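Putative uncharacterized protein (Dictyostelium purpureum, PDB 4R12) probably serves as the nicastrin subunit of gamma-secretase, an essential part of the complex that cleaves membrane proteins such as Notch receptors within the membrane. Local coordinates at residues D52-S55 with Y56-F60; E415-D418 with N419-L423. All blocks are in the same frame, centred on the assembly; numbering follows the deposited sequence.

In the fold
Contacts 1 and 2 are a capped short helix and a loop turn of one chain, in series along the sequence, with centres about 30 Å apart and nearest atoms about 16 Å apart, so neither touches the other. Contact 1 (52-60), in the small lobe, is peripheral: its centre lies about 36 Å from that of the chain, and Asp-53 meets the glycan carried by Asn-78. Contact 2 (415-423), in the large lobe, has its centre about 14 Å from the chain centre. Its polar side chains reach Lys-101 and Lys-102 of the small lobe, and the side chain of Glu-420 is about 6 Å from a bound sugar. Thus contact 1 meets a glycan and contact 2 joins the two lobes.

Contact 1: D52-S55 with Y56-F60; sequences DDES and YNNYF. With NAG (2-acetamido-2-deoxy-beta-D-glucopyranose), chain C.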
ATOM      1  N   ASP A  52      16.427  10.467 -25.747  1.00 43.61           N
ATOM      2  CA  ASP A  52      17.695  11.162 -25.535  1.00 45.75           C
ATOM      3  C   ASP A  52      17.490  12.672 -25.602  1.00 47.87           C
ATOM      4  O   ASP A  52      16.410  13.140 -25.973  1.00 47.34           O
ATOM      5  CB  ASP A  52      18.757  10.720 -26.552  1.00 47.87           C
ATOM      6  CG  ASP A  52      18.268  10.772 -27.995  1.00 50.61           C
ATOM      7  OD1 ASP A  52      17.498  11.687 -28.352  1.00 50.38           O
ATOM      8  OD2 ASP A  52      18.668   9.889 -28.784  1.00 51.61           O
ATOM      9  N   ASP A  53      18.527  13.423 -25.235  1.00 46.50           N
ATOM     10  CA  ASP A  53      18.456  14.876 -25.212  1.00 48.01           C
ATOM     11  C   ASP A  53      18.117  15.415 -26.595  1.00 50.48           C
ATOM     12  O   ASP A  53      17.428  16.435 -26.725  1.00 48.74           O
ATOM     13  CB  ASP A  53      19.776  15.474 -24.713  1.00 48.92           C
ATOM     14  CG  ASP A  53      19.855  15.535 -23.200  1.00 50.16           C
ATOM     15  OD1 ASP A  53      18.951  14.982 -22.536  1.00 48.17           O
ATOM     16  OD2 ASP A  53      20.818  16.134 -22.669  1.00 50.13           O
ATOM     17  N   GLU A  54      18.588  14.714 -27.624  1.00 50.04           N
ATOM     18  CA  GLU A  54      18.360  15.139 -28.997  1.00 51.83           C
ATOM     19  C   GLU A  54      16.884  15.110 -29.343  1.00 50.03           C
ATOM     20  O   GLU A  54      16.343  16.101 -29.822  1.00 53.03           O
ATOM     21  CB  GLU A  54      19.138  14.270 -29.990  1.00 54.42           C
ATOM     22  CG  GLU A  54      18.791  14.589 -31.449  1.00 57.70           C
ATOM     23  CD  GLU A  54      19.561  13.748 -32.460  1.00 60.63           C
ATOM     24  OE1 GLU A  54      19.431  12.503 -32.441  1.00 61.13           O
ATOM     25  OE2 GLU A  54      20.292  14.339 -33.284  1.00 61.27           O
ATOM     26  N   SER A  55      16.239  13.968 -29.117  1.00 51.17           N
ATOM     27  CA  SER A  55      14.826  13.831 -29.450  1.00 50.25           C
ATOM     28  C   SER A  55      13.980  14.679 -28.511  1.00 49.45           C
ATOM     29  O   SER A  55      12.903  15.149 -28.889  1.00 50.99           O
ATOM     30  CB  SER A  55      14.386  12.361 -29.408  1.00 48.52           C
ATOM     31  OG  SER A  55      14.747  11.730 -28.191  1.00 45.64           O
ATOM     32  N   TYR A  56      14.474  14.891 -27.295  1.00 49.06           N
ATOM     33  CA  TYR A  56      13.809  15.795 -26.364  1.00 48.08           C
ATOM     34  C   TYR A  56      13.749  17.211 -26.960  1.00 53.32           C
ATOM     35  O   TYR A  56      12.669  17.782 -27.116  1.00 51.78           O
ATOM     36  CB  TYR A  56      14.515  15.818 -25.003  1.00 46.60           C
ATOM     37  CG  TYR A  56      13.752  16.628 -23.981  1.00 47.00           C
ATOM     38  CD1 TYR A  56      13.944  17.996 -23.868  1.00 46.12           C
ATOM     39  CD2 TYR A  56      12.809  16.029 -23.156  1.00 43.74           C
ATOM     40  CE1 TYR A  56      13.235  18.743 -22.963  1.00 47.42           C
ATOM     41  CE2 TYR A  56      12.092  16.773 -22.240  1.00 42.29           C
ATOM     42  CZ  TYR A  56      12.307  18.130 -22.152  1.00 42.44           C
ATOM     43  OH  TYR A  56      11.607  18.886 -21.245  1.00 42.27           O
ATOM     44  N   ASN A  57      14.911  17.763 -27.297  1.00 52.22           N
ATOM     45  CA  ASN A  57      14.984  19.105 -27.876  1.00 54.71           C
ATOM     46  C   ASN A  57      14.259  19.235 -29.214  1.00 56.32           C
ATOM     47  O   ASN A  57      13.673  20.276 -29.508  1.00 60.42           O
ATOM     48  CB  ASN A  57      16.440  19.525 -28.055  1.00 54.08           C
ATOM     49  CG  ASN A  57      17.144  19.752 -26.738  1.00 55.93           C
ATOM     50  OD1 ASN A  57      16.541  20.214 -25.763  1.00 55.31           O
ATOM     51  ND2 ASN A  57      18.433  19.433 -26.696  1.00 55.71           N
ATOM     52  N   ASN A  58      14.291  18.182 -30.023  1.00 55.74           N
ATOM     53  CA  ASN A  58      13.628  18.214 -31.323  1.00 56.99           C
ATOM     54  C   ASN A  58      12.106  18.102 -31.225  1.00 59.43           C
ATOM     55  O   ASN A  58      11.404  18.103 -32.241  1.00 61.44           O
ATOM     56  CB  ASN A  58      14.171  17.106 -32.225  1.00 54.74           C
ATOM     57  CG  ASN A  58      15.603  17.363 -32.658  1.00 58.83           C
ATOM     58  OD1 ASN A  58      16.089  18.495 -32.589  1.00 61.09           O
ATOM     59  ND2 ASN A  58      16.285  16.315 -33.111  1.00 58.03           N
ATOM     60  N   TYR A  59      11.595  18.006 -30.001  1.00 57.37           N
ATOM     61  CA  TYR A  59      10.154  18.001 -29.804  1.00 58.73           C
ATOM     62  C   TYR A  59       9.578  19.407 -29.977  1.00 59.78           C
ATOM     63  O   TYR A  59       8.498  19.576 -30.531  1.00 60.85           O
ATOM     64  CB  TYR A  59       9.792  17.457 -28.423  1.00 53.15           C
ATOM     65  CG  TYR A  59       8.327  17.586 -28.099  1.00 52.83           C
ATOM     66  CD1 TYR A  59       7.397  16.727 -28.667  1.00 52.56           C
ATOM     67  CD2 TYR A  59       7.870  18.571 -27.230  1.00 54.24           C
ATOM     68  CE1 TYR A  59       6.043  16.844 -28.380  1.00 54.00           C
ATOM     69  CE2 TYR A  59       6.519  18.696 -26.934  1.00 53.43           C
ATOM     70  CZ  TYR A  59       5.612  17.830 -27.511  1.00 53.03           C
ATOM     71  OH  TYR A  59       4.271  17.946 -27.223  1.00 53.55           O
ATOM     72  N   PHE A  60      10.314  20.409 -29.505  1.00 59.86           N
ATOM     73  CA  PHE A  60       9.825  21.782 -29.498  1.00 62.54           C
ATOM     74  C   PHE A  60       9.649  22.346 -30.902  1.00 67.04           C
ATOM     75  O   PHE A  60       8.903  23.308 -31.101  1.00 68.19           O
ATOM     76  CB  PHE A  60      10.769  22.679 -28.699  1.00 60.71           C
ATOM     77  CG  PHE A  60      10.909  22.282 -27.260  1.00 58.00           C
ATOM     78  CD1 PHE A  60      11.863  21.354 -26.873  1.00 57.60           C
ATOM     79  CD2 PHE A  60      10.088  22.833 -26.292  1.00 57.29           C
ATOM     80  CE1 PHE A  60      12.000  20.982 -25.547  1.00 53.69           C
ATOM     81  CE2 PHE A  60      10.220  22.470 -24.962  1.00 55.57           C
ATOM     82  CZ  PHE A  60      11.177  21.538 -24.588  1.00 53.07           C
TER
HETATM   83  C1  NAG C   2      18.847  15.242 -17.579  1.00 49.35           C
HETATM   84  C2  NAG C   2      19.429  16.207 -18.605  1.00 50.68           C
HETATM   85  C3  NAG C   2      20.686  15.595 -19.158  1.00 51.69           C
HETATM   86  C4  NAG C   2      21.696  15.287 -18.093  1.00 51.64           C
HETATM   87  C5  NAG C   2      21.035  14.457 -17.027  1.00 50.08           C
HETATM   88  C6  NAG C   2      21.990  14.392 -15.861  1.00 49.99           C
HETATM   89  C7  NAG C   2      17.793  17.503 -19.832  1.00 50.77           C
HETATM   90  C8  NAG C   2      17.005  17.595 -21.079  1.00 51.03           C
HETATM   91  N2  NAG C   2      18.590  16.454 -19.741  1.00 50.91           N
HETATM   92  O3  NAG C   2      21.302  16.446 -20.106  1.00 53.00           O
HETATM   93  O4  NAG C   2      22.644  14.452 -18.721  1.00 52.49           O
HETATM   94  O5  NAG C   2      19.825  15.036 -16.596  1.00 49.17           O
HETATM   95  O6  NAG C   2      21.980  15.642 -15.201  1.00 50.33           O
HETATM   96  O7  NAG C   2      17.700  18.316 -18.963  1.00 50.50           O
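Glu-54 and Asn-58 cross obliquely on the exposed flank of the short helix 53-57. The planes of the carboxylate and the amide are 32° apart, yet the touch is made by the stem of Glu-54, whose CG lies 3.5 Å from Asn-58 ND2.

Asp-53 points its carboxylate outward to the sugar. OD1 accepts from N2 of the N-acetylglucosamine at 3.2 Å and OD2 from its O3 at 2.6 Å, so two adjacent donors of the sugar grip both oxygens and fix the rotation of the carboxylate. OD1 is also bonded to Tyr-76 OH. The same sugar lays its acetamide methyl C8 over one face of the Tyr-56 ring, 4.1 Å above the plane and offset toward the rim. Tyr-56 CG stands anti to the backbone N (chi1 -174°), which carries the ring away from residues 52-55, against Ile-50 and Leu-85, and brings OH to Ser-81 O. Sugar and ring therefore share the side of the helix on which Asp-53 and Tyr-56 lie.

The backbones of Asp-52 and Tyr-56 are joined across the first turn, Tyr-56 N donating to Asp-52 O at 2.9 Å. The next two i to i+4 bonds, Asn-57 N to Asp-53 O and Asn-58 N to Glu-54 O, are equally short at 2.9 Å. The side chain of Asp-52 caps this turn. Its OD1 accepts a hydrogen bond from Ser-55 N at 2.7 Å, nearly straight (167°) and met nearly along the C-O axis, while Ser-55 OG is held by Asp-51 N.

This is an aspartate N-cap opening a short helix that links the parallel neighbouring strands 43-50 and 67-72 of the small lobe, with the Asn-78 glycan resting on its first turn.

Contact 2: E415-D418 with N419-L423; sequences EQDD and NENVL
The carboxylate of Asp-417 and the amide of Asn-421 stand almost perpendicular, their planes 89° apart. Asn-421 ND2 comes over the carboxylate, 56° out of its plane, to bond OD1 at 2.8 Å, while that oxygen lies close to the plane of the amide. The bond is fairly straight. Other partners complete the pair: backbone N-H groups of Asp-235 and Gln-236, at the start of helix 234-252, bond OD1 and OD2 respectively, and the amide of Asn-409 joins Asp-417 OD2 to Asn-421 ND2. Replacing Asn-421 by an alanine removes the amide and is likely to cost Asp-417 OD1 one of its two donors and Asn-409 OD1 its bond from ND2.

The backbone brings the two groups together. Asn-421 N bonds Asp-418 O at 2.8 Å, and Asn-421 CB packs 3.3 Å from the same oxygen. With its CG between the backbone N and the carbonyl carbon (chi1 59°), Asp-418 folds OD1 back to Glu-420 N, a weak bond of 3.1 Å, while OD2 makes a salt bridge with Lys-101.

Residues 418-421 thus form a type I beta turn, with a weak Asx-turn bond from Asp-418. It follows an inverse gamma turn centred on Asp-417, in the large-lobe loop between strand 397-401 and helix 427-441.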
ATOM      1  N   GLU A 415       6.956   3.089  -9.236  1.00 24.01           N
ATOM      2  CA  GLU A 415       7.010   1.730  -9.803  1.00 23.96           C
ATOM      3  C   GLU A 415       8.356   1.039  -9.638  1.00 25.20           C
ATOM      4  O   GLU A 415       8.419  -0.185  -9.556  1.00 24.31           O
ATOM      5  CB  GLU A 415       6.650   1.760 -11.297  1.00 23.68           C
ATOM      6  CG  GLU A 415       7.462   2.792 -12.072  1.00 27.34           C
ATOM      7  CD  GLU A 415       7.474   2.576 -13.579  1.00 27.50           C
ATOM      8  OE1 GLU A 415       7.333   1.428 -14.030  1.00 29.89           O
ATOM      9  OE2 GLU A 415       7.641   3.566 -14.316  1.00 31.16           O
ATOM     10  N   GLN A 416       9.442   1.813  -9.604  1.00 23.04           N
ATOM     11  CA  GLN A 416      10.763   1.222  -9.455  1.00 23.44           C
ATOM     12  C   GLN A 416      11.086   0.785  -8.017  1.00 23.93           C
ATOM     13  O   GLN A 416      12.177   0.281  -7.759  1.00 23.72           O
ATOM     14  CB  GLN A 416      11.835   2.189  -9.959  1.00 25.37           C
ATOM     15  CG  GLN A 416      13.139   1.501 -10.364  1.00 27.58           C
ATOM     16  CD  GLN A 416      13.982   2.340 -11.311  1.00 29.72           C
ATOM     17  OE1 GLN A 416      13.462   3.018 -12.196  1.00 36.14           O
ATOM     18  NE2 GLN A 416      15.302   2.276 -11.135  1.00 28.82           N
ATOM     19  N   ASP A 417      10.145   0.970  -7.093  1.00 23.06           N
ATOM     20  CA  ASP A 417      10.277   0.414  -5.756  1.00 23.12           C
ATOM     21  C   ASP A 417       9.866  -1.055  -5.827  1.00 22.22           C
ATOM     22  O   ASP A 417       8.775  -1.440  -5.393  1.00 22.63           O
ATOM     23  CB  ASP A 417       9.419   1.194  -4.751  1.00 22.05           C
ATOM     24  CG  ASP A 417       9.621   0.729  -3.319  1.00 21.68           C
ATOM     25  OD1 ASP A 417      10.531  -0.097  -3.062  1.00 22.40           O
ATOM     26  OD2 ASP A 417       8.857   1.200  -2.434  1.00 21.97           O
ATOM     27  N   ASP A 418      10.758  -1.865  -6.386  1.00 23.46           N
ATOM     28  CA  ASP A 418      10.438  -3.248  -6.728  1.00 24.16           C
ATOM     29  C   ASP A 418      11.440  -4.222  -6.084  1.00 26.03           C
ATOM     30  O   ASP A 418      12.187  -3.834  -5.173  1.00 22.60           O
ATOM     31  CB  ASP A 418      10.403  -3.416  -8.260  1.00 25.80           C
ATOM     32  CG  ASP A 418      11.729  -3.059  -8.930  1.00 28.08           C
ATOM     33  OD1 ASP A 418      12.774  -2.977  -8.242  1.00 28.67           O
ATOM     34  OD2 ASP A 418      11.724  -2.854 -10.163  1.00 30.39           O
ATOM     35  N   ASN A 419      11.487  -5.468  -6.564  1.00 26.22           N
ATOM     36  CA  ASN A 419      12.305  -6.476  -5.882  1.00 27.68           C
ATOM     37  C   ASN A 419      13.784  -6.134  -5.912  1.00 28.54           C
ATOM     38  O   ASN A 419      14.530  -6.557  -5.023  1.00 27.99           O
ATOM     39  CB  ASN A 419      12.064  -7.912  -6.440  1.00 26.61           C
ATOM     40  CG  ASN A 419      12.449  -8.093  -7.916  1.00 31.29           C
ATOM     41  OD1 ASN A 419      13.067  -7.239  -8.545  1.00 35.00           O
ATOM     42  ND2 ASN A 419      12.079  -9.244  -8.467  1.00 35.46           N
ATOM     43  N   GLU A 420      14.198  -5.347  -6.904  1.00 26.57           N
ATOM     44  CA  GLU A 420      15.594  -4.925  -6.998  1.00 29.82           C
ATOM     45  C   GLU A 420      15.908  -3.712  -6.123  1.00 29.90           C
ATOM     46  O   GLU A 420      17.062  -3.293  -6.015  1.00 31.51           O
ATOM     47  CB  GLU A 420      15.952  -4.639  -8.454  1.00 32.85           C
ATOM     48  CG  GLU A 420      15.992  -5.917  -9.275  1.00 35.92           C
ATOM     49  CD  GLU A 420      16.464  -5.699 -10.689  1.00 39.85           C
ATOM     50  OE1 GLU A 420      16.610  -4.529 -11.101  1.00 46.40           O
ATOM     51  OE2 GLU A 420      16.692  -6.708 -11.387  1.00 45.23           O
ATOM     52  N   ASN A 421      14.885  -3.166  -5.481  1.00 25.78           N
ATOM     53  CA  ASN A 421      15.067  -2.014  -4.615  1.00 25.00           C
ATOM     54  C   ASN A 421      15.210  -2.417  -3.148  1.00 24.30           C
ATOM     55  O   ASN A 421      15.391  -1.564  -2.294  1.00 25.65           O
ATOM     56  CB  ASN A 421      13.890  -1.033  -4.776  1.00 23.65           C
ATOM     57  CG  ASN A 421      14.153   0.332  -4.125  1.00 23.55           C
ATOM     58  OD1 ASN A 421      15.219   0.915  -4.295  1.00 25.77           O
ATOM     59  ND2 ASN A 421      13.169   0.841  -3.385  1.00 22.46           N
ATOM     60  N   VAL A 422      15.105  -3.710  -2.843  1.00 23.46           N
ATOM     61  CA  VAL A 422      15.194  -4.147  -1.450  1.00 23.94           C
ATOM     62  C   VAL A 422      16.226  -5.257  -1.301  1.00 28.15           C
ATOM     63  O   VAL A 422      16.644  -5.846  -2.293  1.00 26.66           O
ATOM     64  CB  VAL A 422      13.841  -4.644  -0.904  1.00 23.04           C
ATOM     65  CG1 VAL A 422      12.903  -3.457  -0.609  1.00 22.96           C
ATOM     66  CG2 VAL A 422      13.190  -5.624  -1.896  1.00 24.17           C
ATOM     67  N   LEU A 423      16.640  -5.523  -0.061  1.00 26.36           N
ATOM     68  CA  LEU A 423      17.688  -6.500   0.214  1.00 26.69           C
ATOM     69  C   LEU A 423      17.116  -7.837   0.680  1.00 25.19           C
ATOM     70  O   LEU A 423      17.034  -8.110   1.888  1.00 24.78           O
ATOM     71  CB  LEU A 423      18.662  -5.954   1.272  1.00 27.91           C
ATOM     72  CG  LEU A 423      19.518  -4.753   0.856  1.00 29.87           C
ATOM     73  CD1 LEU A 423      20.393  -4.264   2.034  1.00 33.87           C
ATOM     74  CD2 LEU A 423      20.384  -5.105  -0.341  1.00 32.96           C
TER